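Local coordinates for actin-related protein 8 (Homo sapiens, PDB 4FO0), which binds ATP with low basal ATPase activity, does not polymerize, and is a proposed core subunit of the INO80 chromatin-remodelling complex, at residues L245-I250 with C262-V267; A360-A365 with E518-R523; S502-V507 with V539-R544. One frame throughout, in Å; residues are numbered along the deposited sequence.

Interaction 1 of 3, residues L245-I250 with C262-V267; sequences LSSTCI and CVEDGV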
loop_
_atom_site.group_PDB
_atom_site.type_symbol
_atom_site.label_atom_id
_atom_site.label_comp_id
_atom_site.label_asym_id
_atom_site.label_seq_id
_atom_site.Cartn_x
_atom_site.Cartn_y
_atom_site.Cartn_z
ATOM N N LEU A 245 1.756 -2.516 -20.441
ATOM C CA LEU A 245 0.728 -3.502 -20.766
ATOM C C LEU A 245 -0.604 -2.832 -21.066
ATOM O O LEU A 245 -1.337 -2.462 -20.147
ATOM C CB LEU A 245 0.548 -4.487 -19.613
ATOM C CG LEU A 245 1.629 -5.556 -19.454
ATOM C CD1 LEU A 245 2.894 -5.177 -20.206
ATOM C CD2 LEU A 245 1.932 -5.775 -17.972
ATOM N N SER A 246 -0.928 -2.684 -22.345
ATOM C CA SER A 246 -2.167 -2.007 -22.721
ATOM C C SER A 246 -3.405 -2.714 -22.157
ATOM O O SER A 246 -4.336 -2.058 -21.686
ATOM C CB SER A 246 -2.277 -1.856 -24.245
ATOM O OG SER A 246 -2.601 -3.091 -24.873
ATOM N N SER A 247 -3.417 -4.044 -22.223
ATOM C CA SER A 247 -4.511 -4.834 -21.669
ATOM C C SER A 247 -3.989 -5.806 -20.627
ATOM O O SER A 247 -3.025 -6.529 -20.869
ATOM C CB SER A 247 -5.264 -5.597 -22.764
ATOM O OG SER A 247 -6.207 -4.760 -23.407
ATOM N N THR A 248 -4.632 -5.842 -19.470
ATOM C CA THR A 248 -4.121 -6.665 -18.387
ATOM C C THR A 248 -5.029 -6.582 -17.181
ATOM O O THR A 248 -5.726 -5.586 -16.976
ATOM C CB THR A 248 -2.686 -6.202 -17.988
ATOM O OG1 THR A 248 -2.159 -7.038 -16.958
ATOM C CG2 THR A 248 -2.690 -4.763 -17.496
ATOM N N CYS A 249 -5.040 -7.645 -16.392
ATOM C CA CYS A 249 -5.631 -7.576 -15.068
ATOM C C CYS A 249 -4.592 -6.955 -14.116
ATOM O O CYS A 249 -3.441 -7.407 -14.057
ATOM C CB CYS A 249 -6.048 -8.969 -14.609
ATOM S SG CYS A 249 -6.798 -9.028 -12.966
ATOM N N ILE A 250 -4.986 -5.900 -13.402
ATOM C CA ILE A 250 -4.086 -5.211 -12.477
ATOM C C ILE A 250 -4.458 -5.491 -11.042
ATOM O O ILE A 250 -5.629 -5.400 -10.664
ATOM C CB ILE A 250 -4.176 -3.691 -12.594
ATOM C CG1 ILE A 250 -4.286 -3.287 -14.045
ATOM C CG2 ILE A 250 -2.973 -3.028 -11.887
ATOM C CD1 ILE A 250 -3.178 -3.873 -14.882
ATOM N N CYS A 262 -9.808 -5.134 -14.325
ATOM C CA CYS A 262 -9.335 -5.428 -15.666
ATOM C C CYS A 262 -9.277 -4.167 -16.485
ATOM O O CYS A 262 -10.248 -3.407 -16.550
ATOM C CB CYS A 262 -10.223 -6.468 -16.326
ATOM S SG CYS A 262 -10.053 -8.065 -15.538
ATOM N N VAL A 263 -8.122 -3.937 -17.093
ATOM C CA VAL A 263 -7.905 -2.711 -17.837
ATOM C C VAL A 263 -7.609 -3.060 -19.274
ATOM O O VAL A 263 -6.795 -3.944 -19.560
ATOM C CB VAL A 263 -6.761 -1.876 -17.225
ATOM C CG1 VAL A 263 -6.297 -0.790 -18.182
ATOM C CG2 VAL A 263 -7.206 -1.275 -15.909
ATOM N N GLU A 264 -8.301 -2.373 -20.174
ATOM C CA GLU A 264 -8.176 -2.601 -21.607
ATOM C C GLU A 264 -8.016 -1.260 -22.305
ATOM O O GLU A 264 -8.983 -0.511 -22.461
ATOM C CB GLU A 264 -9.419 -3.316 -22.124
ATOM C CG GLU A 264 -9.170 -4.242 -23.295
ATOM C CD GLU A 264 -10.356 -5.146 -23.569
ATOM O OE1 GLU A 264 -11.405 -4.953 -22.922
ATOM O OE2 GLU A 264 -10.243 -6.052 -24.425
ATOM N N ASP A 265 -6.782 -0.953 -22.691
ATOM C CA ASP A 265 -6.462 0.285 -23.408
ATOM C C ASP A 265 -6.917 1.543 -22.677
ATOM O O ASP A 265 -7.709 2.322 -23.211
ATOM C CB ASP A 265 -7.072 0.274 -24.812
ATOM C CG ASP A 265 -6.879 -1.052 -25.522
ATOM O OD1 ASP A 265 -5.735 -1.571 -25.531
ATOM O OD2 ASP A 265 -7.881 -1.579 -26.057
ATOM N N GLY A 266 -6.411 1.745 -21.462
ATOM C CA GLY A 266 -6.694 2.959 -20.713
ATOM C C GLY A 266 -8.072 2.958 -20.068
ATOM O O GLY A 266 -8.534 3.975 -19.542
ATOM N N VAL A 267 -8.741 1.814 -20.093
ATOM C CA VAL A 267 -10.061 1.754 -19.489
ATOM C C VAL A 267 -10.185 0.654 -18.444
ATOM O O VAL A 267 -10.009 -0.532 -18.734
ATOM C CB VAL A 267 -11.142 1.556 -20.549
ATOM C CG1 VAL A 267 -12.511 1.646 -19.916
ATOM C CG2 VAL A 267 -10.983 2.589 -21.629
HETATM O O HOH W 1 -3.855 0.383 -20.605
#
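Ser247 faces Glu264 and Thr248 faces Val263 across a beta hairpin, strands 247-253 and 258-264, in the actin-type ATPase fold. It illustrates how neighbouring strands sort their side chains onto two unlike faces. On one face Ser247, Cys249, Cys262 and Glu264 stand in two opposed pairs. The hydroxyl of Ser247 is turned beside its own backbone N, anti to the carbonyl carbon (chi1 -82°), which sets OG beside the CG of Glu264. Beyond CG the glutamate runs on extended to a carboxylate whose partners are Lys499, in a salt bridge, Thr496 and His269; Lys499 also makes a weak bond to Ser247 OG. Further along, Cys249 CB meets Cys262 SG at 4.2 Å, against helix 480-489, where Ile484 and Ile488 pack on Cys249.

The reverse face, with Thr248, Ile250 and Val263, is largely apolar and lies against helix 235-243. There Val263 crosses Ile250 obliquely, CG2 of the valine meeting CG1 of the isoleucine at 4.0 Å. Thr248 turns its OG1 to the OG of Ser503 on the next strand, while its backbone trades two hydrogen bonds with Val263, N to O and O to N, 2.9 Å each.

At the open end of the hairpin the chain leaves the regular ladder at Asp265, whose backbone takes a left-handed conformation. Its N still donates to Ser246 O, approaching 44° above the carbonyl plane. That oxygen has a second donor, a water at 2.7 Å from Ser246 O, which in turn accepts the N-H of Gly266.

Interaction 2 of 3, residues A360-A365 with E518-R523; sequences ALFYPA and EFLQHR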
loop_
_atom_site.group_PDB
_atom_site.type_symbol
_atom_site.label_atom_id
_atom_site.label_comp_id
_atom_site.label_asym_id
_atom_site.label_seq_id
_atom_site.Cartn_x
_atom_site.Cartn_y
_atom_site.Cartn_z
ATOM N N ALA A 360 -1.828 -15.524 4.238
ATOM C CA ALA A 360 -3.116 -15.071 4.735
ATOM C C ALA A 360 -3.755 -14.116 3.727
ATOM O O ALA A 360 -4.962 -13.886 3.771
ATOM C CB ALA A 360 -2.994 -14.433 6.078
ATOM N N LEU A 361 -2.951 -13.574 2.809
ATOM C CA LEU A 361 -3.492 -12.778 1.700
ATOM C C LEU A 361 -4.433 -13.609 0.831
ATOM O O LEU A 361 -5.317 -13.073 0.174
ATOM C CB LEU A 361 -2.377 -12.184 0.837
ATOM C CG LEU A 361 -1.589 -11.075 1.525
ATOM C CD1 LEU A 361 -0.379 -10.719 0.702
ATOM C CD2 LEU A 361 -2.478 -9.844 1.755
ATOM N N PHE A 362 -4.252 -14.925 0.846
ATOM C CA PHE A 362 -5.112 -15.810 0.080
ATOM C C PHE A 362 -6.196 -16.456 0.939
ATOM O O PHE A 362 -7.191 -16.974 0.416
ATOM C CB PHE A 362 -4.262 -16.847 -0.640
ATOM C CG PHE A 362 -3.221 -16.234 -1.530
ATOM C CD1 PHE A 362 -3.441 -16.110 -2.903
ATOM C CD2 PHE A 362 -2.030 -15.737 -0.988
ATOM C CE1 PHE A 362 -2.480 -15.521 -3.724
ATOM C CE2 PHE A 362 -1.062 -15.143 -1.804
ATOM C CZ PHE A 362 -1.284 -15.036 -3.171
ATOM N N TYR A 363 -5.995 -16.401 2.254
ATOM C CA TYR A 363 -6.980 -16.863 3.235
ATOM C C TYR A 363 -7.214 -15.803 4.315
ATOM O O TYR A 363 -6.937 -16.024 5.493
ATOM C CB TYR A 363 -6.545 -18.201 3.847
ATOM C CG TYR A 363 -6.372 -19.250 2.792
ATOM C CD1 TYR A 363 -7.448 -20.023 2.376
ATOM C CD2 TYR A 363 -5.142 -19.441 2.168
ATOM C CE1 TYR A 363 -7.295 -20.968 1.381
ATOM C CE2 TYR A 363 -4.980 -20.379 1.177
ATOM C CZ TYR A 363 -6.063 -21.142 0.782
ATOM O OH TYR A 363 -5.921 -22.092 -0.207
ATOM N N PRO A 364 -7.738 -14.644 3.905
ATOM C CA PRO A 364 -7.858 -13.462 4.764
ATOM C C PRO A 364 -8.751 -13.632 6.001
ATOM O O PRO A 364 -8.783 -12.743 6.847
ATOM C CB PRO A 364 -8.423 -12.400 3.810
ATOM C CG PRO A 364 -9.015 -13.161 2.696
ATOM C CD PRO A 364 -8.163 -14.361 2.526
ATOM N N ALA A 365 -9.472 -14.735 6.123
ATOM C CA ALA A 365 -10.204 -14.969 7.361
ATOM C C ALA A 365 -9.189 -15.083 8.495
ATOM O O ALA A 365 -9.506 -14.880 9.665
ATOM C CB ALA A 365 -11.026 -16.229 7.256
ATOM N N GLU A 518 5.656 -16.678 -9.063
ATOM C CA GLU A 518 5.448 -18.109 -9.223
ATOM C C GLU A 518 4.283 -18.589 -8.374
ATOM O O GLU A 518 3.362 -19.233 -8.879
ATOM C CB GLU A 518 6.710 -18.878 -8.811
ATOM C CG GLU A 518 8.015 -18.353 -9.434
ATOM C CD GLU A 518 8.546 -17.060 -8.783
ATOM O OE1 GLU A 518 7.744 -16.159 -8.454
ATOM O OE2 GLU A 518 9.780 -16.942 -8.604
ATOM N N PHE A 519 4.317 -18.266 -7.086
ATOM C CA PHE A 519 3.311 -18.774 -6.162
ATOM C C PHE A 519 1.912 -18.485 -6.663
ATOM O O PHE A 519 1.028 -19.351 -6.661
ATOM C CB PHE A 519 3.490 -18.164 -4.778
ATOM C CG PHE A 519 2.423 -18.556 -3.812
ATOM C CD1 PHE A 519 1.201 -17.902 -3.807
ATOM C CD2 PHE A 519 2.635 -19.579 -2.909
ATOM C CE1 PHE A 519 0.205 -18.259 -2.918
ATOM C CE2 PHE A 519 1.644 -19.937 -2.001
ATOM C CZ PHE A 519 0.428 -19.282 -2.005
ATOM N N LEU A 520 1.723 -17.252 -7.095
ATOM C CA LEU A 520 0.415 -16.788 -7.515
ATOM C C LEU A 520 0.036 -17.348 -8.885
ATOM O O LEU A 520 -1.120 -17.694 -9.130
ATOM C CB LEU A 520 0.403 -15.262 -7.539
ATOM C CG LEU A 520 -0.849 -14.629 -8.129
ATOM C CD1 LEU A 520 -2.071 -14.929 -7.270
ATOM C CD2 LEU A 520 -0.628 -13.146 -8.280
ATOM N N GLN A 521 1.014 -17.434 -9.779
ATOM C CA GLN A 521 0.781 -17.978 -11.107
ATOM C C GLN A 521 0.318 -19.420 -10.988
ATOM O O GLN A 521 -0.557 -19.869 -11.726
ATOM C CB GLN A 521 2.053 -17.901 -11.935
ATOM C CG GLN A 521 2.355 -19.167 -12.674
ATOM C CD GLN A 521 2.290 -18.961 -14.149
ATOM O OE1 GLN A 521 3.169 -18.324 -14.739
ATOM N NE2 GLN A 521 1.232 -19.469 -14.766
ATOM N N HIS A 522 0.909 -20.139 -10.042
ATOM C CA HIS A 522 0.533 -21.519 -9.786
ATOM C C HIS A 522 -0.922 -21.645 -9.348
ATOM O O HIS A 522 -1.636 -22.509 -9.845
ATOM C CB HIS A 522 1.470 -22.124 -8.745
ATOM C CG HIS A 522 1.027 -23.454 -8.218
ATOM N ND1 HIS A 522 1.671 -24.632 -8.534
ATOM C CD2 HIS A 522 0.016 -23.789 -7.378
ATOM C CE1 HIS A 522 1.075 -25.636 -7.913
ATOM N NE2 HIS A 522 0.069 -25.151 -7.204
ATOM N N ARG A 523 -1.365 -20.785 -8.430
ATOM C CA ARG A 523 -2.737 -20.863 -7.930
ATOM C C ARG A 523 -3.686 -20.521 -9.043
ATOM O O ARG A 523 -4.735 -21.149 -9.183
ATOM C CB ARG A 523 -3.003 -19.876 -6.798
ATOM C CG ARG A 523 -1.968 -19.853 -5.727
ATOM C CD ARG A 523 -2.438 -20.584 -4.507
ATOM N NE ARG A 523 -3.703 -20.081 -3.965
ATOM C CZ ARG A 523 -4.292 -20.640 -2.907
ATOM N NH1 ARG A 523 -3.708 -21.682 -2.318
ATOM N NH2 ARG A 523 -5.448 -20.180 -2.431
#
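Phe362 pushes its ring toward the helix 516-527 and meets three side chains spaced along it: Phe519, Leu520 and Arg523. CE1 of Phe519 lies over one face of the Phe362 ring, 3.5 Å above its plane and displaced toward the rim, where CE2 is its nearest neighbour. The two rings are inclined at 58° with centroids 5.0 Å apart, an oblique pairing in which the side chains slide past one another in opposite directions. At the edge of the Phe362 ring, close to its plane, CD1 of Leu520 touches CE1 at 3.6 Å; these two side chains cross at about a right angle. Arg523 passes Phe362 obliquely, its NH2 4.0 Å from Phe362 CB.

The sequence Ala-Leu-Phe-Tyr-Pro here corresponds to Ala-Leu-Phe-Gln-Pro of conventional actin, with tyrosine in place of the glutamine, and the contact ties this loop, which follows helix 353-359, to a helix of the large domain of the actin fold. It is a useful example of an aromatic residue and its neighbour serving one helix in different ways, the first mainly apolar and the second polar.

Tyr363 follows, and its hydroxyl arrives at the end of Arg523. Arg523 NH2 and NH1 both donate to Tyr363 OH, at 3.0 Å and 3.1 Å, and the oxygen lies in the guanidinium plane while the phenol ring is turned 84° against it. Asp481 forms a salt bridge with the same NH2, which would balance the positive charge and restrict the group's rotation. Met81, Val82 and Ala85 of helix 71-88 pack on the Tyr363 side chain.

Interaction 3 of 3, residues S502-V507 with V539-R544; sequences SSILVV and VDVITR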
loop_
_atom_site.group_PDB
_atom_site.type_symbol
_atom_site.label_atom_id
_atom_site.label_comp_id
_atom_site.label_asym_id
_atom_site.label_seq_id
_atom_site.Cartn_x
_atom_site.Cartn_y
_atom_site.Cartn_z
ATOM N N SER A 502 -4.354 -14.174 -19.409
ATOM C CA SER A 502 -3.067 -14.347 -19.990
ATOM C C SER A 502 -2.078 -13.346 -19.434
ATOM O O SER A 502 -0.896 -13.499 -19.562
ATOM C CB SER A 502 -3.210 -14.244 -21.496
ATOM O OG SER A 502 -2.373 -13.262 -22.031
ATOM N N SER A 503 -2.586 -12.312 -18.809
ATOM C CA SER A 503 -1.750 -11.244 -18.272
ATOM C C SER A 503 -2.271 -10.671 -16.959
ATOM O O SER A 503 -3.228 -9.893 -16.941
ATOM C CB SER A 503 -1.620 -10.121 -19.302
ATOM O OG SER A 503 -0.844 -9.051 -18.797
ATOM N N ILE A 504 -1.624 -11.048 -15.865
ATOM C CA ILE A 504 -1.947 -10.478 -14.555
ATOM C C ILE A 504 -0.767 -9.685 -13.987
ATOM O O ILE A 504 0.288 -10.237 -13.653
ATOM C CB ILE A 504 -2.381 -11.558 -13.570
ATOM C CG1 ILE A 504 -3.596 -12.300 -14.134
ATOM C CG2 ILE A 504 -2.714 -10.942 -12.235
ATOM C CD1 ILE A 504 -3.609 -13.789 -13.822
ATOM N N LEU A 505 -0.946 -8.376 -13.904
ATOM C CA LEU A 505 0.105 -7.499 -13.412
ATOM C C LEU A 505 -0.072 -7.249 -11.923
ATOM O O LEU A 505 -1.169 -6.912 -11.461
ATOM C CB LEU A 505 0.058 -6.183 -14.161
ATOM C CG LEU A 505 1.018 -5.109 -13.686
ATOM C CD1 LEU A 505 2.443 -5.622 -13.792
ATOM C CD2 LEU A 505 0.795 -3.826 -14.489
ATOM N N VAL A 506 0.998 -7.436 -11.164
ATOM C CA VAL A 506 0.924 -7.186 -9.731
ATOM C C VAL A 506 1.812 -6.035 -9.277
ATOM O O VAL A 506 3.036 -6.039 -9.444
ATOM C CB VAL A 506 1.203 -8.433 -8.900
ATOM C CG1 VAL A 506 1.161 -8.074 -7.422
ATOM C CG2 VAL A 506 0.171 -9.485 -9.220
ATOM N N VAL A 507 1.166 -5.066 -8.659
ATOM C CA VAL A 507 1.782 -3.793 -8.382
ATOM C C VAL A 507 1.682 -3.392 -6.881
ATOM O O VAL A 507 0.938 -4.005 -6.102
ATOM C CB VAL A 507 1.163 -2.782 -9.347
ATOM C CG1 VAL A 507 0.420 -1.702 -8.617
ATOM C CG2 VAL A 507 2.211 -2.259 -10.304
ATOM N N VAL A 539 -0.672 -18.588 -18.668
ATOM C CA VAL A 539 -1.036 -17.542 -17.737
ATOM C C VAL A 539 0.255 -16.855 -17.330
ATOM O O VAL A 539 1.188 -17.503 -16.869
ATOM C CB VAL A 539 -1.729 -18.126 -16.496
ATOM C CG1 VAL A 539 -1.793 -17.100 -15.374
ATOM C CG2 VAL A 539 -3.117 -18.623 -16.858
ATOM N N ASP A 540 0.325 -15.547 -17.527
ATOM C CA ASP A 540 1.542 -14.820 -17.195
ATOM C C ASP A 540 1.327 -13.825 -16.052
ATOM O O ASP A 540 0.555 -12.875 -16.176
ATOM C CB ASP A 540 2.099 -14.110 -18.428
ATOM C CG ASP A 540 3.582 -13.832 -18.311
ATOM O OD1 ASP A 540 4.271 -14.612 -17.612
ATOM O OD2 ASP A 540 4.058 -12.840 -18.914
ATOM N N VAL A 541 2.002 -14.062 -14.932
ATOM C CA VAL A 541 1.983 -13.112 -13.834
ATOM C C VAL A 541 3.234 -12.245 -13.872
ATOM O O VAL A 541 4.352 -12.752 -13.862
ATOM C CB VAL A 541 1.853 -13.809 -12.471
ATOM C CG1 VAL A 541 1.950 -12.796 -11.362
ATOM C CG2 VAL A 541 0.522 -14.529 -12.385
ATOM N N ILE A 542 3.036 -10.933 -13.937
ATOM C CA ILE A 542 4.147 -9.989 -14.010
ATOM C C ILE A 542 4.256 -9.239 -12.696
ATOM O O ILE A 542 3.272 -8.646 -12.243
ATOM C CB ILE A 542 3.947 -8.959 -15.158
ATOM C CG1 ILE A 542 3.940 -9.657 -16.516
ATOM C CG2 ILE A 542 4.986 -7.865 -15.107
ATOM C CD1 ILE A 542 2.567 -10.230 -16.849
ATOM N N THR A 543 5.444 -9.249 -12.088
ATOM C CA THR A 543 5.634 -8.565 -10.807
ATOM C C THR A 543 6.683 -7.473 -10.837
ATOM O O THR A 543 6.553 -6.471 -10.134
ATOM C CB THR A 543 5.960 -9.535 -9.674
ATOM O OG1 THR A 543 7.044 -10.386 -10.073
ATOM C CG2 THR A 543 4.725 -10.367 -9.344
ATOM N N ARG A 544 7.728 -7.674 -11.627
ATOM C CA ARG A 544 8.764 -6.660 -11.790
ATOM C C ARG A 544 8.931 -6.339 -13.266
ATOM O O ARG A 544 9.969 -6.622 -13.858
ATOM C CB ARG A 544 10.098 -7.137 -11.214
ATOM C CG ARG A 544 10.117 -7.324 -9.707
ATOM C CD ARG A 544 11.548 -7.418 -9.201
ATOM N NE ARG A 544 12.296 -6.207 -9.514
ATOM C CZ ARG A 544 12.451 -5.188 -8.677
ATOM N NH1 ARG A 544 11.927 -5.229 -7.457
ATOM N NH2 ARG A 544 13.143 -4.129 -9.058
#
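Leu505 drops its CD1 methyl against the backbone and branch of Ile542, 3.5 Å from the carbonyl O and 3.6 Å from CG2, so that the knob fills the notch between them. A chi2 of 59° turns CD1 back toward Ile542, and the side chains cross at a slant. Ile542 answers by spreading its two arms along the neighbouring strand: CG2 meets Leu505, while CD1 lies 3.9 Å from Ile504 O and close to Ser503 OG. That hydroxyl has its polar partner, Thr248, on the strand beyond.

The opposite face is built from branched bumps set in a staggered row. CD1 of Ile504 meets CG1 of Val539 at 4.1 Å, while its CB lies 4.3 Å from CG2 of Val541. Val506 likewise straddles the gap between Val541 and Thr543, with CG2 near the valine CG1 and CB 4.0 Å from the threonine CG2. Ile504, Val506 and Val541 thus each overlap a directly opposed residue and a diagonal one, an instance of how parallel strands with matched register interlock. Leu520, Gln521, Ile524 and Leu525 of helix 516-527 pack over this face, and Gln517 of the same helix holds the hydroxyl of Thr543.

Between the faces runs the backbone ladder. Asp540 O accepts from Ile504 N, Ile504 O from Ile542 N at 2.8 Å, and Ile542 O from Val506 N. At the start Asp540 N reaches Ser502 O at 3.1 Å from well above the carbonyl plane. Adjacent parallel strands joined through helices 516-527 and 530-535 make this a beta-alpha-beta crossover, at the edge of the large-domain sheet that the actin fold shares with the wider actin-like ATPases.

Overall arrangement
Interactions 1 and 3 share one mixed sheet, their centres about 11 Å apart. Strand 247-253 pairs antiparallel with its hairpin partner in interaction 1 and parallel with strand 503-507, whose other neighbour, 540-542, completes interaction 3; Cys249 probably makes backbone hydrogen bonds with Ser503 and Leu505 at the join. Interaction 2 lies about 14 Å from interaction 3 between centres, and its helix 516-527 packs on that sheet: Leu520 meets Phe362, Val506 and Val541. Along the chain interaction 1 closes before the others open, while interactions 2 and 3 interleave. Interaction 3 thus links the other two, whose centres lie about 22 Å apart, beside ATP-binding residues Asp252 and Val253 at the end of strand 247-253.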